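Local coordinates for sensor protein (Vibrio cholerae O1 biovar El Tor, PDB 3MXQ) that probably acts as a sensor histidine kinase that phosphorylates a protein histidine from ATP, here represented by its sensory PAS domain, at residues 90-95 against 122-127; 35-40 against 136-141. One frame throughout, in Å; residues are numbered along the deposited sequence.

Contact 1 (90-95 against 122-127); sequences SSSFSS and LEVIPI
The N-H of L122 meets the carbonyl oxygen of S94 at 2.7 Å, the shortest hydrogen bond between 90-95 and 122-127. It is nearly straight, 171° at the hydrogen. The return bond, S94 N to L122 O, measures 3.0 Å and closes the ring of this antiparallel hydrogen-bonded pair. S92 and V124 form the next such pair, with S92 N to V124 O at 2.9 Å. Between them, F93 and E123 are a non-hydrogen-bonded pair, and their side chains leave the sheet on the same face. CG of E123 is anti to the backbone N (chi1 -171°), and from there the extended chain carries the carboxylate alongside CD1 of F93. The two side chains cross obliquely. CG of E123 lies in the ring plane at the edge of F93, 4.0 Å from CD1. OE1 of E123 stands 3.7 Å from the same CD1, with the carboxylate plane turned 67° from the ring. OE2 of E123 is held by the hydroxyl of Y142 and by a salt bridge to R21 of the second subunit. On the other face, OG of S92 touches CB of V124 at 3.8 Å, and OG of S94 is hydrogen-bonded to K81. Near the start of 90-95 the strand pairing ends. There CD of P126 rests 3.6 Å from N of S91. P126 has no N-H to donate, and its ring packs against the backbone of S90 and S91. E123 is buried, and its two outside partners would probably favour the charged carboxylate, whose salt bridge joins strand 118-128 to the second subunit.

Contact 2 (35-40 against 136-141); sequences LCIVRN and HVCLCV
I37 reaches across to C138 with its outermost carbon. The second torsion of I37 (chi2 -68°) sets CD1, which ends 3.7 Å from SG of C138. The same sulfur meets CD1 of L35 at 3.8 Å, so it has an aliphatic neighbour from each of these two residues. CD1 of L35 also touches SG of C140 at 3.8 Å. The other branch of I37, CG2, lies against CB of H136 at 3.8 Å. L22 of the second subunit packs on L35 and I37. The strands belong to the antiparallel sheet of the PAS fold, in which 34-39 and 134-145 are neighbours although far apart in sequence. On the face carrying C36, V38, V137 and L139, V38 and V137 meet branch to branch, CG2 of V38 against CG2 of V137 at 3.8 Å. Helix 75-88 covers V137 and L139 there. Four backbone bonds join the hydrogen-bonded pairs C36-L139 and V38-V137; V38 N to V137 O is 2.8 Å and almost straight, 174° at the hydrogen. At the R39-H136 pair the side chains diverge. CD2 of H136 approaches CA of R39 at 4.0 Å, while the guanidinium of R39 forms a salt bridge with D41.

In the fold
Both contacts belong to one antiparallel sheet. Strands 118-128 and 134-145 follow each other in the chain and pair side by side, so contact 1 and contact 2 are joined directly. The joints include probable hydrogen bonds from C138 N to I125 O, 2.7 Å, and from I127 N to H136 O. Contact 2 is mostly buried and apolar, with sulfur and aliphatic side chains meeting across the strands. Contact 1 is only partly buried. Its strand 92-95 is outermost within this chain and rich in serine. Its cross-strand hydrogen bonds are all backbone, and S94 and E123 find polar partners outside the two segments. Helix 75-88 packs against residues of both contacts. Both also touch the second subunit, contact 1 through charge and packing, contact 2 through packing.

Contact 1 (90-95 against 122-127)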
ATOM      1  N   SER A  90       7.481 -18.965 -17.095  1.00 52.02           N
ATOM      2  CA  SER A  90       6.216 -18.400 -16.634  1.00 50.88           C
ATOM      3  C   SER A  90       6.046 -18.402 -15.127  1.00 49.17           C
ATOM      4  O   SER A  90       6.679 -19.181 -14.423  1.00 49.51           O
ATOM      5  CB  SER A  90       5.037 -19.117 -17.291  1.00 51.29           C
ATOM      6  OG  SER A  90       3.824 -18.450 -16.985  1.00 52.55           O
ATOM      7  N   SER A  91       5.188 -17.512 -14.641  1.00 47.03           N
ATOM      8  CA  SER A  91       4.921 -17.415 -13.220  1.00 44.58           C
ATOM      9  C   SER A  91       3.969 -18.522 -12.832  1.00 43.48           C
ATOM     10  O   SER A  91       3.301 -19.098 -13.684  1.00 43.04           O
ATOM     11  CB  SER A  91       4.348 -16.041 -12.852  1.00 44.52           C
ATOM     12  OG  SER A  91       2.981 -15.910 -13.209  1.00 43.76           O
ATOM     13  N   SER A  92       3.927 -18.820 -11.541  1.00 42.19           N
ATOM     14  CA  SER A  92       3.021 -19.826 -11.007  1.00 41.39           C
ATOM     15  C   SER A  92       2.497 -19.355  -9.658  1.00 40.83           C
ATOM     16  O   SER A  92       3.162 -18.600  -8.955  1.00 40.87           O
ATOM     17  CB  SER A  92       3.739 -21.165 -10.851  1.00 41.10           C
ATOM     18  OG  SER A  92       4.508 -21.176  -9.658  1.00 41.34           O
ATOM     19  N   PHE A  93       1.298 -19.800  -9.314  1.00 40.88           N
ATOM     20  CA  PHE A  93       0.690 -19.477  -8.039  1.00 41.22           C
ATOM     21  C   PHE A  93      -0.059 -20.692  -7.515  1.00 41.80           C
ATOM     22  O   PHE A  93      -0.912 -21.243  -8.202  1.00 41.84           O
ATOM     23  CB  PHE A  93      -0.259 -18.286  -8.177  1.00 41.10           C
ATOM     24  CG  PHE A  93      -0.858 -17.832  -6.872  1.00 41.38           C
ATOM     25  CD1 PHE A  93      -0.226 -16.868  -6.099  1.00 41.57           C
ATOM     26  CD2 PHE A  93      -2.061 -18.363  -6.417  1.00 42.02           C
ATOM     27  CE1 PHE A  93      -0.784 -16.445  -4.885  1.00 41.59           C
ATOM     28  CE2 PHE A  93      -2.619 -17.945  -5.198  1.00 41.87           C
ATOM     29  CZ  PHE A  93      -1.979 -16.988  -4.440  1.00 41.20           C
ATOM     30  N   SER A  94       0.268 -21.104  -6.296  1.00 42.50           N
ATOM     31  CA  SER A  94      -0.394 -22.234  -5.665  1.00 43.80           C
ATOM     32  C   SER A  94      -0.197 -22.174  -4.163  1.00 44.60           C
ATOM     33  O   SER A  94       0.689 -21.470  -3.676  1.00 44.95           O
ATOM     34  CB  SER A  94       0.188 -23.544  -6.189  1.00 43.76           C
ATOM     35  OG  SER A  94       1.563 -23.642  -5.846  1.00 44.34           O
ATOM     36  N   SER A  95      -1.017 -22.919  -3.430  1.00 45.87           N
ATOM     37  CA  SER A  95      -0.819 -23.058  -2.005  1.00 47.25           C
ATOM     38  C   SER A  95       0.462 -23.837  -1.792  1.00 48.85           C
ATOM     39  O   SER A  95       0.925 -24.526  -2.698  1.00 48.86           O
ATOM     40  CB  SER A  95      -2.010 -23.756  -1.351  1.00 47.13           C
ATOM     41  OG  SER A  95      -2.358 -24.942  -2.035  1.00 47.64           O
ATOM     42  N   LEU A 122       2.140 -19.671  -2.356  1.00 37.09           N
ATOM     43  CA  LEU A 122       3.457 -19.406  -2.931  1.00 34.67           C
ATOM     44  C   LEU A 122       3.334 -18.953  -4.369  1.00 33.89           C
ATOM     45  O   LEU A 122       2.619 -19.567  -5.173  1.00 34.03           O
ATOM     46  CB  LEU A 122       4.332 -20.659  -2.861  1.00 33.95           C
ATOM     47  CG  LEU A 122       5.632 -20.644  -3.657  1.00 32.64           C
ATOM     48  CD1 LEU A 122       6.616 -19.664  -3.099  1.00 31.57           C
ATOM     49  CD2 LEU A 122       6.239 -22.026  -3.642  1.00 32.81           C
ATOM     50  N   GLU A 123       4.048 -17.881  -4.686  1.00 33.04           N
ATOM     51  CA  GLU A 123       4.066 -17.318  -6.033  1.00 32.22           C
ATOM     52  C   GLU A 123       5.505 -17.260  -6.496  1.00 31.17           C
ATOM     53  O   GLU A 123       6.359 -16.713  -5.815  1.00 31.12           O
ATOM     54  CB  GLU A 123       3.434 -15.925  -6.039  1.00 32.46           C
ATOM     55  CG  GLU A 123       3.215 -15.348  -7.421  1.00 35.66           C
ATOM     56  CD  GLU A 123       2.136 -14.232  -7.475  1.00 39.94           C
ATOM     57  OE1 GLU A 123       1.229 -14.348  -8.363  1.00 42.43           O
ATOM     58  OE2 GLU A 123       2.195 -13.256  -6.659  1.00 40.15           O
ATOM     59  N   VAL A 124       5.772 -17.872  -7.640  1.00 30.93           N
ATOM     60  CA  VAL A 124       7.089 -17.825  -8.272  1.00 30.48           C
ATOM     61  C   VAL A 124       7.003 -17.040  -9.584  1.00 30.52           C
ATOM     62  O   VAL A 124       6.222 -17.389 -10.474  1.00 30.79           O
ATOM     63  CB  VAL A 124       7.622 -19.243  -8.535  1.00 30.10           C
ATOM     64  CG1 VAL A 124       9.039 -19.176  -9.058  1.00 30.26           C
ATOM     65  CG2 VAL A 124       7.593 -20.062  -7.247  1.00 29.48           C
ATOM     66  N   ILE A 125       7.789 -15.981  -9.694  1.00 30.61           N
ATOM     67  CA  ILE A 125       7.770 -15.140 -10.888  1.00 31.36           C
ATOM     68  C   ILE A 125       9.171 -15.020 -11.484  1.00 33.05           C
ATOM     69  O   ILE A 125      10.090 -14.510 -10.820  1.00 33.16           O
ATOM     70  CB  ILE A 125       7.302 -13.710 -10.579  1.00 30.97           C
ATOM     71  CG1 ILE A 125       5.890 -13.694  -9.971  1.00 30.38           C
ATOM     72  CG2 ILE A 125       7.379 -12.861 -11.828  1.00 30.48           C
ATOM     73  CD1 ILE A 125       5.618 -12.499  -9.047  1.00 28.40           C
ATOM     74  N   PRO A 126       9.336 -15.459 -12.747  1.00 34.54           N
ATOM     75  CA  PRO A 126      10.616 -15.348 -13.437  1.00 36.08           C
ATOM     76  C   PRO A 126      10.925 -13.898 -13.763  1.00 37.87           C
ATOM     77  O   PRO A 126       9.998 -13.112 -13.891  1.00 38.32           O
ATOM     78  CB  PRO A 126      10.394 -16.143 -14.721  1.00 35.86           C
ATOM     79  CG  PRO A 126       8.931 -16.180 -14.920  1.00 35.20           C
ATOM     80  CD  PRO A 126       8.283 -16.037 -13.601  1.00 34.55           C
ATOM     81  N   ILE A 127      12.208 -13.547 -13.857  1.00 40.31           N
ATOM     82  CA  ILE A 127      12.621 -12.194 -14.269  1.00 42.93           C
ATOM     83  C   ILE A 127      13.644 -12.206 -15.411  1.00 45.51           C
ATOM     84  O   ILE A 127      14.796 -12.625 -15.244  1.00 45.39           O
ATOM     85  CB  ILE A 127      13.171 -11.351 -13.089  1.00 42.60           C
ATOM     86  CG1 ILE A 127      12.135 -11.260 -11.964  1.00 41.89           C
ATOM     87  CG2 ILE A 127      13.583  -9.955 -13.582  1.00 42.07           C
ATOM     88  CD1 ILE A 127      12.645 -10.608 -10.694  1.00 40.70           C
TER
HETATM   89  O   HOH W   1       0.322 -16.133 -11.107  1.00122.25           O

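Contact 2 (35-40 against 136-141)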
ATOM      1  N   LEU A  35       9.028 -11.851   0.759  1.00 28.75           N
ATOM      2  CA  LEU A  35       9.515 -11.652  -0.599  1.00 29.33           C
ATOM      3  C   LEU A  35      10.998 -11.904  -0.675  1.00 29.94           C
ATOM      4  O   LEU A  35      11.762 -11.406   0.152  1.00 30.16           O
ATOM      5  CB  LEU A  35       9.214 -10.241  -1.098  1.00 29.42           C
ATOM      6  CG  LEU A  35       9.793  -9.991  -2.497  1.00 30.76           C
ATOM      7  CD1 LEU A  35       8.759  -9.393  -3.464  1.00 32.45           C
ATOM      8  CD2 LEU A  35      11.072  -9.153  -2.436  1.00 31.71           C
ATOM      9  N   CYS A  36      11.398 -12.646  -1.699  1.00 30.87           N
ATOM     10  CA  CYS A  36      12.777 -13.062  -1.866  1.00 32.20           C
ATOM     11  C   CYS A  36      13.144 -13.124  -3.344  1.00 32.36           C
ATOM     12  O   CYS A  36      12.412 -13.715  -4.126  1.00 32.63           O
ATOM     13  CB  CYS A  36      12.919 -14.441  -1.254  1.00 32.43           C
ATOM     14  SG  CYS A  36      14.560 -15.066  -1.383  1.00 36.75           S
ATOM     15  N   ILE A  37      14.255 -12.520  -3.743  1.00 33.37           N
ATOM     16  CA  ILE A  37      14.703 -12.683  -5.127  1.00 34.51           C
ATOM     17  C   ILE A  37      15.894 -13.626  -5.137  1.00 35.57           C
ATOM     18  O   ILE A  37      16.833 -13.465  -4.346  1.00 35.75           O
ATOM     19  CB  ILE A  37      15.160 -11.350  -5.827  1.00 34.50           C
ATOM     20  CG1 ILE A  37      14.256 -10.157  -5.507  1.00 34.97           C
ATOM     21  CG2 ILE A  37      15.295 -11.545  -7.349  1.00 33.79           C
ATOM     22  CD1 ILE A  37      12.865 -10.233  -6.085  1.00 36.94           C
ATOM     23  N   VAL A  38      15.880 -14.584  -6.051  1.00 36.76           N
ATOM     24  CA  VAL A  38      17.014 -15.478  -6.178  1.00 38.61           C
ATOM     25  C   VAL A  38      17.589 -15.490  -7.574  1.00 40.35           C
ATOM     26  O   VAL A  38      16.870 -15.370  -8.558  1.00 40.47           O
ATOM     27  CB  VAL A  38      16.668 -16.902  -5.721  1.00 38.51           C
ATOM     28  CG1 VAL A  38      15.980 -16.828  -4.385  1.00 38.04           C
ATOM     29  CG2 VAL A  38      15.772 -17.605  -6.721  1.00 38.27           C
ATOM     30  N   ARG A  39      18.902 -15.621  -7.641  1.00 42.87           N
ATOM     31  CA  ARG A  39      19.604 -15.802  -8.891  1.00 45.49           C
ATOM     32  C   ARG A  39      19.184 -17.166  -9.441  1.00 46.48           C
ATOM     33  O   ARG A  39      18.507 -17.931  -8.743  1.00 47.03           O
ATOM     34  CB  ARG A  39      21.096 -15.760  -8.609  1.00 45.82           C
ATOM     35  CG  ARG A  39      21.902 -14.965  -9.601  1.00 48.35           C
ATOM     36  CD  ARG A  39      23.228 -14.512  -8.991  1.00 52.36           C
ATOM     37  NE  ARG A  39      24.133 -15.614  -8.658  1.00 54.59           N
ATOM     38  CZ  ARG A  39      25.120 -15.535  -7.763  1.00 56.02           C
ATOM     39  NH1 ARG A  39      25.336 -14.413  -7.088  1.00 56.21           N
ATOM     40  NH2 ARG A  39      25.890 -16.587  -7.531  1.00 56.77           N
ATOM     41  N   ASN A  40      19.546 -17.484 -10.680  1.00 47.54           N
ATOM     42  CA  ASN A  40      19.108 -18.762 -11.248  1.00 48.29           C
ATOM     43  C   ASN A  40      19.913 -19.958 -10.740  1.00 48.42           C
ATOM     44  O   ASN A  40      19.622 -21.101 -11.085  1.00 48.64           O
ATOM     45  CB  ASN A  40      19.019 -18.721 -12.785  1.00 48.66           C
ATOM     46  CG  ASN A  40      20.351 -18.401 -13.463  1.00 49.78           C
ATOM     47  OD1 ASN A  40      21.423 -18.435 -12.850  1.00 50.78           O
ATOM     48  ND2 ASN A  40      20.280 -18.088 -14.750  1.00 50.49           N
ATOM     49  N   HIS A 136      16.960 -14.153 -12.736  1.00 49.35           N
ATOM     50  CA  HIS A 136      16.462 -14.161 -11.376  1.00 46.45           C
ATOM     51  C   HIS A 136      15.044 -14.676 -11.358  1.00 44.39           C
ATOM     52  O   HIS A 136      14.332 -14.579 -12.363  1.00 44.22           O
ATOM     53  CB  HIS A 136      16.468 -12.758 -10.781  1.00 46.68           C
ATOM     54  CG  HIS A 136      17.797 -12.087 -10.837  1.00 47.12           C
ATOM     55  ND1 HIS A 136      18.217 -11.367 -11.933  1.00 47.73           N
ATOM     56  CD2 HIS A 136      18.803 -12.026  -9.935  1.00 47.71           C
ATOM     57  CE1 HIS A 136      19.427 -10.889 -11.703  1.00 48.42           C
ATOM     58  NE2 HIS A 136      19.805 -11.273 -10.497  1.00 48.33           N
ATOM     59  N   VAL A 137      14.632 -15.233 -10.220  1.00 41.70           N
ATOM     60  CA  VAL A 137      13.207 -15.360  -9.952  1.00 39.29           C
ATOM     61  C   VAL A 137      12.813 -14.727  -8.616  1.00 37.89           C
ATOM     62  O   VAL A 137      13.589 -14.720  -7.656  1.00 37.56           O
ATOM     63  CB  VAL A 137      12.667 -16.803 -10.099  1.00 39.14           C
ATOM     64  CG1 VAL A 137      13.535 -17.585 -11.047  1.00 39.58           C
ATOM     65  CG2 VAL A 137      12.580 -17.495  -8.770  1.00 38.25           C
ATOM     66  N   CYS A 138      11.603 -14.178  -8.604  1.00 36.35           N
ATOM     67  CA  CYS A 138      10.987 -13.605  -7.436  1.00 35.62           C
ATOM     68  C   CYS A 138      10.120 -14.634  -6.706  1.00 34.56           C
ATOM     69  O   CYS A 138       9.398 -15.403  -7.333  1.00 34.64           O
ATOM     70  CB  CYS A 138      10.124 -12.453  -7.901  1.00 36.03           C
ATOM     71  SG  CYS A 138       9.388 -11.491  -6.591  1.00 39.72           S
ATOM     72  N   LEU A 139      10.193 -14.650  -5.380  1.00 33.89           N
ATOM     73  CA  LEU A 139       9.377 -15.556  -4.558  1.00 33.46           C
ATOM     74  C   LEU A 139       8.615 -14.756  -3.521  1.00 33.58           C
ATOM     75  O   LEU A 139       9.182 -13.896  -2.836  1.00 33.69           O
ATOM     76  CB  LEU A 139      10.227 -16.594  -3.826  1.00 33.41           C
ATOM     77  CG  LEU A 139      11.281 -17.387  -4.593  1.00 33.46           C
ATOM     78  CD1 LEU A 139      11.986 -18.347  -3.665  1.00 34.08           C
ATOM     79  CD2 LEU A 139      10.615 -18.147  -5.680  1.00 34.68           C
ATOM     80  N   CYS A 140       7.330 -15.041  -3.407  1.00 33.47           N
ATOM     81  CA  CYS A 140       6.492 -14.337  -2.480  1.00 33.88           C
ATOM     82  C   CYS A 140       5.692 -15.378  -1.753  1.00 33.92           C
ATOM     83  O   CYS A 140       5.092 -16.256  -2.381  1.00 34.26           O
ATOM     84  CB  CYS A 140       5.563 -13.399  -3.237  1.00 34.16           C
ATOM     85  SG  CYS A 140       6.422 -12.236  -4.358  1.00 37.83           S
ATOM     86  N   VAL A 141       5.691 -15.311  -0.429  1.00 34.18           N
ATOM     87  CA  VAL A 141       4.914 -16.269   0.354  1.00 34.44           C
ATOM     88  C   VAL A 141       3.808 -15.536   1.088  1.00 35.54           C
ATOM     89  O   VAL A 141       4.076 -14.618   1.853  1.00 35.41           O
ATOM     90  CB  VAL A 141       5.805 -17.108   1.306  1.00 34.10           C
ATOM     91  CG1 VAL A 141       4.951 -18.035   2.171  1.00 33.24           C
ATOM     92  CG2 VAL A 141       6.822 -17.911   0.500  1.00 32.72           C
TER